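Local coordinates for protein geranyltranstransferase (Staphylococcus aureus, PDB 1RTR) that probably condenses isopentenyl diphosphate with allylic diphosphates to make farnesyl diphosphate, a precursor in isoprenoid biosynthesis, at residues Y208-M213 with Y260-A265; A265-L269 with L281-V285. All coordinates share one frame. Numbering follows the deposited sequence.

Interaction 1 of 2, residues Y208-M213 with Y260-A265; sequences YHLGMM and YHRDAA
Two histidines, one from each helix, sit at the heart of this contact. Both segments are alpha-helix, interior turns of helix 197-227 and helix 245-270, running nearly antiparallel, at 154° between N-to-C directions, with local axes approaching to 8.2 Å. The register is set by His209 and His261, whose CA atoms lie 5.0 Å apart. With chi1 m and chi2 near -60° in both, the rings meet rim to rim, planes at 38°, so that His209 ND1 and His261 ND1 are 3.0 Å apart in a nearly straight hydrogen bond; either could be the donor. Each ring has a methyl or methylene over one face: Ala264 CB lies 3.4 Å from the centroid of the His209 ring, and Met212 CB 3.5 Å from that of the His261 ring, both CH-pi contacts. Tyr260 adds its OH at 3.8 Å from His209 CE1, completing an aromatic cluster. One turn on from His209, Met213, with chi1 m and chi2 t, lies along 260-265, its CG 3.7 Å from His261 CB and its SD 3.7 Å from Arg262 CA. Arg262 has its CB 4.0 Å from Met213 CE, and its guanidinium forms salt bridges with Asp263 and with Asp286 of helix 279-289. His209 sits among Tyr260, His261, Ala264 and Ala265, and His261 among Tyr208, His209, Met212 and Met213: knobs-into-holes packing of antiparallel helices in the mainly helical prenyl synthase fold.

Interaction 2 of 2, residues A265-L269 with L281-V285; sequences AVDEL and LLEIV
Start with Leu269, the residue most deeply engaged here. Its m,t rotamer (chi1 -65°, chi2 179°) extends the side chain across to the other helix, where CD2 packs 3.7 Å from Leu281 CB, and CD1 comes within 3.4 Å of Leu282 N and 3.9 Å of Leu282 CB. Both segments are alpha-helical, 265-269 in helix 245-270 and 281-285 in helix 279-289, and they are almost exactly antiparallel at 174°, with axes 10.1 Å apart at closest approach. In register, the CA atoms of Val266 and Leu282 are 6.5 Å apart and the CA atoms of Ala265 and Val285 7.2 Å. Since the chain needs just 11 residues to get from one segment to the other, this is an antiparallel helical hairpin, the last pair of helices in the mainly helical fold of this prenyltransferase. Val285, with chi1 t, packs CG1 3.8 Å from Val266 CG2, while CG2 lies 4.1 Å from Ala265 CB and 4.3 Å from Leu269 CD1; CG1 too is within 4.3 Å of Ala265 CB. Val266 is also t. Leu282 starts sideways from its helix, but chi1 t with an off-well chi2 of -100° brings CD2 to the interface, 3.7 Å from Val266 CG2. Leu281 is m at chi1 with chi2 off-well at 17°; it also touches Thr53 and Ser56 of helix 45-56, while Tyr206 of helix 197-227 touches both Leu269 and Val285.

Overall arrangement
Helix 245-270 takes part in both contacts, and Ala265 belongs to each: it meets His209 in interaction 1 and Val285 in interaction 2. Three helices, 197-227, 245-270 and 279-289, thus pack against one another, since 197-227 and 279-289 also touch directly, with Leu210 CD1 3.8 Å from Ile284 CG2 and Met213 CE 3.4 Å from Val285 O. The centres of the contacts are about 8 Å apart. Their chemistry differs. Interaction 1 is partly buried and mixes a histidine hydrogen bond and CH-pi contacts with methionine packing, while interaction 2 is more enclosed, purely apolar between side chains, and has no hydrogen bond across it.

Interaction 1 of 2, residues Y208-M213 with Y260-A265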
loop_
_atom_site.group_PDB
_atom_site.type_symbol
_atom_site.label_atom_id
_atom_site.label_comp_id
_atom_site.label_asym_id
_atom_site.label_seq_id
_atom_site.Cartn_x
_atom_site.Cartn_y
_atom_site.Cartn_z
ATOM N N TYR A 208 18.094 -13.607 -5.956
ATOM C CA TYR A 208 18.071 -13.078 -7.317
ATOM C C TYR A 208 18.062 -14.187 -8.369
ATOM O O TYR A 208 17.201 -14.195 -9.258
ATOM C CB TYR A 208 19.243 -12.125 -7.571
ATOM C CG TYR A 208 19.412 -11.822 -9.039
ATOM C CD1 TYR A 208 20.379 -12.494 -9.803
ATOM C CD2 TYR A 208 18.596 -10.885 -9.676
ATOM C CE1 TYR A 208 20.538 -12.224 -11.157
ATOM C CE2 TYR A 208 18.739 -10.613 -11.040
ATOM C CZ TYR A 208 19.715 -11.287 -11.773
ATOM O OH TYR A 208 19.874 -11.030 -13.114
ATOM N N HIS A 209 19.001 -15.127 -8.263
ATOM C CA HIS A 209 19.090 -16.223 -9.242
ATOM C C HIS A 209 17.883 -17.131 -9.175
ATOM O O HIS A 209 17.331 -17.527 -10.215
ATOM C CB HIS A 209 20.391 -17.019 -9.081
ATOM C CG HIS A 209 21.608 -16.230 -9.434
ATOM N ND1 HIS A 209 21.841 -15.758 -10.709
ATOM C CD2 HIS A 209 22.636 -15.787 -8.674
ATOM C CE1 HIS A 209 22.970 -15.070 -10.720
ATOM N NE2 HIS A 209 23.474 -15.073 -9.498
ATOM N N LEU A 210 17.446 -17.435 -7.953
ATOM C CA LEU A 210 16.232 -18.230 -7.772
ATOM C C LEU A 210 15.053 -17.571 -8.489
ATOM O O LEU A 210 14.251 -18.253 -9.128
ATOM C CB LEU A 210 15.921 -18.422 -6.289
ATOM C CG LEU A 210 14.665 -19.236 -5.971
ATOM C CD1 LEU A 210 14.936 -20.707 -6.265
ATOM C CD2 LEU A 210 14.251 -19.032 -4.518
ATOM N N GLY A 211 14.972 -16.243 -8.394
ATOM C CA GLY A 211 13.912 -15.484 -9.033
ATOM C C GLY A 211 13.919 -15.553 -10.544
ATOM O O GLY A 211 12.865 -15.711 -11.166
ATOM N N MET A 212 15.101 -15.424 -11.140
ATOM C CA MET A 212 15.233 -15.526 -12.593
ATOM C C MET A 212 14.886 -16.936 -13.103
ATOM O O MET A 212 14.295 -17.075 -14.172
ATOM C CB MET A 212 16.619 -15.063 -13.062
ATOM C CG MET A 212 16.982 -13.600 -12.659
ATOM S SD MET A 212 15.747 -12.264 -13.068
ATOM C CE MET A 212 15.617 -12.449 -14.798
ATOM N N MET A 213 15.202 -17.973 -12.322
ATOM C CA MET A 213 14.797 -19.348 -12.672
ATOM C C MET A 213 13.316 -19.439 -12.985
ATOM O O MET A 213 12.918 -20.046 -13.982
ATOM C CB MET A 213 15.135 -20.352 -11.561
ATOM C CG MET A 213 16.629 -20.541 -11.298
ATOM S SD MET A 213 16.927 -21.761 -10.029
ATOM C CE MET A 213 16.189 -23.164 -10.847
ATOM N N TYR A 260 22.226 -21.891 -15.891
ATOM C CA TYR A 260 23.153 -20.903 -15.347
ATOM C C TYR A 260 22.654 -20.302 -14.005
ATOM O O TYR A 260 23.424 -20.138 -13.056
ATOM C CB TYR A 260 23.425 -19.800 -16.372
ATOM C CG TYR A 260 23.891 -18.522 -15.727
ATOM C CD1 TYR A 260 25.193 -18.403 -15.239
ATOM C CD2 TYR A 260 23.014 -17.448 -15.552
ATOM C CE1 TYR A 260 25.616 -17.233 -14.618
ATOM C CE2 TYR A 260 23.428 -16.281 -14.931
ATOM C CZ TYR A 260 24.727 -16.181 -14.467
ATOM O OH TYR A 260 25.143 -15.027 -13.856
ATOM N N HIS A 261 21.370 -19.969 -13.939
ATOM C CA HIS A 261 20.780 -19.453 -12.711
ATOM C C HIS A 261 20.693 -20.524 -11.611
ATOM O O HIS A 261 21.029 -20.258 -10.445
ATOM C CB HIS A 261 19.412 -18.837 -13.004
ATOM C CG HIS A 261 19.500 -17.520 -13.698
ATOM N ND1 HIS A 261 20.237 -16.469 -13.195
ATOM C CD2 HIS A 261 18.989 -17.095 -14.876
ATOM C CE1 HIS A 261 20.160 -15.445 -14.027
ATOM N NE2 HIS A 261 19.409 -15.801 -15.056
ATOM N N ARG A 262 20.256 -21.724 -12.009
ATOM C CA ARG A 262 20.286 -22.918 -11.160
ATOM C C ARG A 262 21.666 -23.058 -10.539
ATOM O O ARG A 262 21.791 -23.178 -9.330
ATOM C CB ARG A 262 19.935 -24.161 -11.996
ATOM C CG ARG A 262 19.848 -25.514 -11.260
ATOM C CD ARG A 262 21.125 -25.931 -10.535
ATOM N NE ARG A 262 21.769 -27.139 -11.065
ATOM C CZ ARG A 262 21.365 -28.383 -10.823
ATOM N NH1 ARG A 262 22.041 -29.398 -11.329
ATOM N NH2 ARG A 262 20.287 -28.616 -10.079
ATOM N N ASP A 263 22.703 -22.996 -11.367
ATOM C CA ASP A 263 24.063 -23.215 -10.900
ATOM C C ASP A 263 24.541 -22.113 -9.986
ATOM O O ASP A 263 25.245 -22.374 -9.020
ATOM C CB ASP A 263 25.028 -23.379 -12.081
ATOM C CG ASP A 263 24.881 -24.718 -12.772
ATOM O OD1 ASP A 263 25.507 -24.912 -13.837
ATOM O OD2 ASP A 263 24.154 -25.641 -12.332
ATOM N N ALA A 264 24.169 -20.877 -10.297
ATOM C CA ALA A 264 24.592 -19.725 -9.493
ATOM C C ALA A 264 23.865 -19.694 -8.144
ATOM O O ALA A 264 24.446 -19.301 -7.137
ATOM C CB ALA A 264 24.396 -18.417 -10.265
ATOM N N ALA A 265 22.605 -20.133 -8.143
ATOM C CA ALA A 265 21.827 -20.300 -6.915
ATOM C C ALA A 265 22.495 -21.333 -6.016
ATOM O O ALA A 265 22.916 -20.999 -4.898
ATOM C CB ALA A 265 20.397 -20.712 -7.230
#

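Interaction 2 of 2, residues A265-L269 with L281-V285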
loop_
_atom_site.group_PDB
_atom_site.type_symbol
_atom_site.label_atom_id
_atom_site.label_comp_id
_atom_site.label_asym_id
_atom_site.label_seq_id
_atom_site.Cartn_x
_atom_site.Cartn_y
_atom_site.Cartn_z
ATOM N N ALA A 265 22.605 -20.133 -8.143
ATOM C CA ALA A 265 21.827 -20.300 -6.915
ATOM C C ALA A 265 22.495 -21.333 -6.016
ATOM O O ALA A 265 22.916 -20.999 -4.898
ATOM C CB ALA A 265 20.397 -20.712 -7.230
ATOM N N VAL A 266 22.601 -22.570 -6.528
ATOM C CA VAL A 266 23.266 -23.696 -5.851
ATOM C C VAL A 266 24.676 -23.322 -5.391
ATOM O O VAL A 266 25.082 -23.665 -4.284
ATOM C CB VAL A 266 23.299 -24.968 -6.755
ATOM C CG1 VAL A 266 24.148 -26.092 -6.146
ATOM C CG2 VAL A 266 21.905 -25.476 -7.015
ATOM N N ASP A 267 25.408 -22.603 -6.234
ATOM C CA ASP A 267 26.738 -22.117 -5.884
ATOM C C ASP A 267 26.635 -21.302 -4.614
ATOM O O ASP A 267 27.319 -21.583 -3.647
ATOM C CB ASP A 267 27.320 -21.268 -7.021
ATOM C CG ASP A 267 28.833 -21.147 -6.957
ATOM O OD1 ASP A 267 29.411 -20.367 -7.748
ATOM O OD2 ASP A 267 29.530 -21.797 -6.158
ATOM N N GLU A 268 25.735 -20.320 -4.615
ATOM C CA GLU A 268 25.603 -19.347 -3.519
ATOM C C GLU A 268 25.292 -19.969 -2.150
ATOM O O GLU A 268 25.835 -19.548 -1.127
ATOM C CB GLU A 268 24.574 -18.268 -3.881
ATOM C CG GLU A 268 25.132 -17.153 -4.755
ATOM C CD GLU A 268 26.287 -16.395 -4.110
ATOM O OE1 GLU A 268 26.942 -15.575 -4.811
ATOM O OE2 GLU A 268 26.540 -16.617 -2.897
ATOM N N LEU A 269 24.429 -20.978 -2.156
ATOM C CA LEU A 269 24.161 -21.772 -0.968
ATOM C C LEU A 269 25.414 -22.429 -0.387
ATOM O O LEU A 269 25.617 -22.371 0.831
ATOM C CB LEU A 269 23.071 -22.807 -1.246
ATOM C CG LEU A 269 21.687 -22.225 -1.551
ATOM C CD1 LEU A 269 20.697 -23.328 -1.844
ATOM C CD2 LEU A 269 21.173 -21.320 -0.426
ATOM N N LEU A 281 16.440 -24.521 1.208
ATOM C CA LEU A 281 16.693 -23.581 0.131
ATOM C C LEU A 281 17.070 -24.353 -1.140
ATOM O O LEU A 281 16.450 -24.170 -2.197
ATOM C CB LEU A 281 17.797 -22.599 0.543
ATOM C CG LEU A 281 17.464 -21.288 1.279
ATOM C CD1 LEU A 281 16.070 -21.251 1.900
ATOM C CD2 LEU A 281 18.512 -20.998 2.327
ATOM N N LEU A 282 18.052 -25.249 -1.006
ATOM C CA LEU A 282 18.503 -26.122 -2.086
ATOM C C LEU A 282 17.355 -26.927 -2.664
ATOM O O LEU A 282 17.297 -27.141 -3.873
ATOM C CB LEU A 282 19.624 -27.046 -1.594
ATOM C CG LEU A 282 20.566 -27.796 -2.553
ATOM C CD1 LEU A 282 20.127 -29.256 -2.728
ATOM C CD2 LEU A 282 20.725 -27.114 -3.923
ATOM N N GLU A 283 16.432 -27.354 -1.810
ATOM C CA GLU A 283 15.255 -28.085 -2.275
ATOM C C GLU A 283 14.322 -27.215 -3.122
ATOM O O GLU A 283 13.717 -27.707 -4.074
ATOM C CB GLU A 283 14.493 -28.685 -1.095
ATOM C CG GLU A 283 14.174 -30.170 -1.216
ATOM C CD GLU A 283 14.040 -30.838 0.146
ATOM O OE1 GLU A 283 14.805 -31.797 0.430
ATOM O OE2 GLU A 283 13.172 -30.390 0.940
ATOM N N ILE A 284 14.204 -25.930 -2.771
ATOM C CA ILE A 284 13.376 -24.997 -3.540
ATOM C C ILE A 284 13.987 -24.717 -4.915
ATOM O O ILE A 284 13.262 -24.653 -5.911
ATOM C CB ILE A 284 13.092 -23.686 -2.742
ATOM C CG1 ILE A 284 11.883 -23.876 -1.833
ATOM C CG2 ILE A 284 12.835 -22.480 -3.667
ATOM C CD1 ILE A 284 12.108 -23.336 -0.451
ATOM N N VAL A 285 15.312 -24.573 -4.962
ATOM C CA VAL A 285 16.042 -24.460 -6.227
ATOM C C VAL A 285 15.668 -25.598 -7.169
ATOM O O VAL A 285 15.391 -25.365 -8.348
ATOM C CB VAL A 285 17.574 -24.485 -6.038
ATOM C CG1 VAL A 285 18.283 -24.449 -7.396
ATOM C CG2 VAL A 285 18.036 -23.335 -5.174
#